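Local atomic coordinates of uncharacterized protein HI_0666 (Haemophilus influenzae, PDB entry 7CZO), a protein that probably serves as the separately encoded N-terminal domain of a HipA toxin in a HipBA toxin-antitoxin system with a three-component regulatory mechanism. Residues A[4-9]-A[88-93]. Sequence-based numbering, arbitrary orientation.
Sequences LVRSGK and LLNNGE
Leu-89, near the C-terminal end of helix 82-91, points at the first strand of the antiparallel sheet and divides its two methyls between two quite different surfaces, a neat case of one aliphatic side chain joining a helix to a sheet. The contact lays this helix against the antiparallel sheet of the HipA N-terminal domain. The CG of Leu-89 lies anti to the carbonyl carbon (chi1 -73°), so that CD1 meets Arg-6 and CD2 meets the backbone of Ser-7 and Gly-8. Leu-89 CD2 rests on the strand itself, 3.8 Å from Gly-8 CA and equally 3.8 Å from the carbonyl oxygen Ser-7 O. The two segments have their closest CA pair here, Gly-8 CA and Leu-89 CA, 6.6 Å apart; Gly-8 has no side chain, so the CD2 methyl of Leu-89 lies directly against main chain. Ser-7 turns its own side chain away from the helix, and its OG is hydrogen-bonded to Glu-103 and Arg-21.

The CD1 branch meets Arg-6. The Arg-6 side chain leaves the backbone toward the helix, bends at chi2 (-79°) and chi3 (-92°), and crosses Leu-89 obliquely, bringing one face of its guanidinium over the methyl. Leu-89 CD1 stands 3.4 Å from Arg-6 NE and 3.6 Å from Arg-6 CZ. Phe-85 and Arg-86, earlier in the same helix, also touch the arginine.

No hydrogen bond or salt bridge links the two segments. The contact is therefore chiefly one of van der Waals fit: a buried leucine is packed against bare strand backbone and the flat face of a cation. A methyl over that face makes no demand on the N-H groups, which would be expected to point out round the edge, where Asn-90 OD1, 4.3 Å from Arg-6 NH2, lies too far for a bond.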
loop_
_atom_site.group_PDB
_atom_site.type_symbol
_atom_site.label_atom_id
_atom_site.label_comp_id
_atom_site.label_asym_id
_atom_site.label_seq_id
_atom_site.Cartn_x
_atom_site.Cartn_y
_atom_site.Cartn_z
ATOM N N LEU A 4 8.552 -15.247 1.566
ATOM C CA LEU A 4 7.391 -14.360 1.743
ATOM C C LEU A 4 7.914 -12.916 2.002
ATOM O O LEU A 4 9.120 -12.725 2.084
ATOM C CB LEU A 4 6.563 -14.880 2.936
ATOM C CG LEU A 4 5.911 -16.269 2.898
ATOM C CD1 LEU A 4 5.861 -16.885 4.294
ATOM C CD2 LEU A 4 4.515 -16.205 2.283
ATOM N N VAL A 5 7.058 -11.901 2.131
ATOM C CA VAL A 5 5.615 -12.030 1.991
ATOM C C VAL A 5 5.194 -11.083 0.856
ATOM O O VAL A 5 5.640 -11.251 -0.290
ATOM C CB VAL A 5 4.826 -11.793 3.340
ATOM C CG1 VAL A 5 3.626 -12.735 3.455
ATOM C CG2 VAL A 5 5.711 -11.966 4.569
ATOM N N ARG A 6 4.427 -10.050 1.193
ATOM C CA ARG A 6 3.462 -9.451 0.279
ATOM C C ARG A 6 3.961 -8.161 -0.412
ATOM O O ARG A 6 4.480 -7.246 0.227
ATOM C CB ARG A 6 2.179 -9.166 1.063
ATOM C CG ARG A 6 1.473 -10.390 1.617
ATOM C CD ARG A 6 0.659 -11.093 0.533
ATOM N NE ARG A 6 -0.734 -10.633 0.474
ATOM C CZ ARG A 6 -1.625 -11.020 -0.443
ATOM N NH1 ARG A 6 -1.270 -11.874 -1.394
ATOM N NH2 ARG A 6 -2.869 -10.545 -0.419
ATOM N N SER A 7 3.768 -8.097 -1.721
ATOM C CA SER A 7 4.237 -7.006 -2.522
ATOM C C SER A 7 3.095 -6.473 -3.432
ATOM O O SER A 7 2.301 -7.252 -3.954
ATOM C CB SER A 7 5.427 -7.500 -3.348
ATOM O OG SER A 7 5.993 -6.458 -4.136
ATOM N N GLY A 8 3.027 -5.149 -3.624
ATOM C CA GLY A 8 2.077 -4.522 -4.556
ATOM C C GLY A 8 2.766 -3.469 -5.396
ATOM O O GLY A 8 3.476 -2.615 -4.867
ATOM N N LYS A 9 2.610 -3.543 -6.708
ATOM C CA LYS A 9 3.065 -2.466 -7.586
ATOM C C LYS A 9 2.099 -1.287 -7.414
ATOM O O LYS A 9 0.883 -1.461 -7.353
ATOM C CB LYS A 9 3.044 -2.898 -9.052
ATOM C CG LYS A 9 4.303 -3.536 -9.610
ATOM C CD LYS A 9 3.968 -4.277 -10.917
ATOM C CE LYS A 9 4.982 -4.056 -12.044
ATOM N NZ LYS A 9 4.364 -3.647 -13.348
ATOM N N LEU A 88 -5.975 -3.251 0.639
ATOM C CA LEU A 88 -5.288 -2.496 -0.421
ATOM C C LEU A 88 -4.937 -3.394 -1.595
ATOM O O LEU A 88 -5.169 -3.015 -2.736
ATOM C CB LEU A 88 -4.045 -1.752 0.101
ATOM C CG LEU A 88 -4.483 -0.663 1.094
ATOM C CD1 LEU A 88 -3.277 0.004 1.721
ATOM C CD2 LEU A 88 -5.420 0.341 0.434
ATOM N N LEU A 89 -4.432 -4.595 -1.313
ATOM C CA LEU A 89 -4.022 -5.516 -2.375
ATOM C C LEU A 89 -5.203 -6.133 -3.099
ATOM O O LEU A 89 -5.159 -6.275 -4.312
ATOM C CB LEU A 89 -3.161 -6.621 -1.814
ATOM C CG LEU A 89 -1.739 -6.253 -1.403
ATOM C CD1 LEU A 89 -1.090 -7.492 -0.770
ATOM C CD2 LEU A 89 -0.962 -5.810 -2.618
ATOM N N ASN A 90 -6.269 -6.462 -2.382
ATOM C CA ASN A 90 -7.452 -7.017 -3.029
ATOM C C ASN A 90 -8.326 -6.067 -3.785
ATOM O O ASN A 90 -9.117 -6.532 -4.579
ATOM C CB ASN A 90 -8.348 -7.701 -2.020
ATOM C CG ASN A 90 -7.663 -8.875 -1.352
ATOM O OD1 ASN A 90 -6.784 -9.523 -1.952
ATOM N ND2 ASN A 90 -8.038 -9.136 -0.084
ATOM N N ASN A 91 -8.231 -4.759 -3.555
ATOM C CA ASN A 91 -9.022 -3.848 -4.369
ATOM C C ASN A 91 -8.731 -2.369 -4.346
ATOM O O ASN A 91 -9.598 -1.624 -3.936
ATOM C CB ASN A 91 -10.534 -4.055 -4.082
ATOM C CG ASN A 91 -10.835 -4.387 -2.652
ATOM O OD1 ASN A 91 -10.086 -4.090 -1.755
ATOM N ND2 ASN A 91 -11.972 -4.986 -2.442
ATOM N N GLY A 92 -7.611 -1.884 -4.883
ATOM C CA GLY A 92 -6.759 -2.555 -5.840
ATOM C C GLY A 92 -6.696 -1.707 -7.125
ATOM O O GLY A 92 -6.049 -0.672 -7.165
ATOM N N GLU A 93 -7.397 -2.142 -8.171
ATOM C CA GLU A 93 -7.405 -1.412 -9.424
ATOM C C GLU A 93 -8.432 -0.245 -9.410
ATOM O O GLU A 93 -8.299 0.712 -10.203
ATOM C CB GLU A 93 -7.581 -2.379 -10.631
ATOM C CG GLU A 93 -6.273 -3.115 -11.045
ATOM C CD GLU A 93 -5.398 -2.382 -12.103
ATOM O OE1 GLU A 93 -5.929 -2.026 -13.188
ATOM O OE2 GLU A 93 -4.166 -2.182 -11.877
#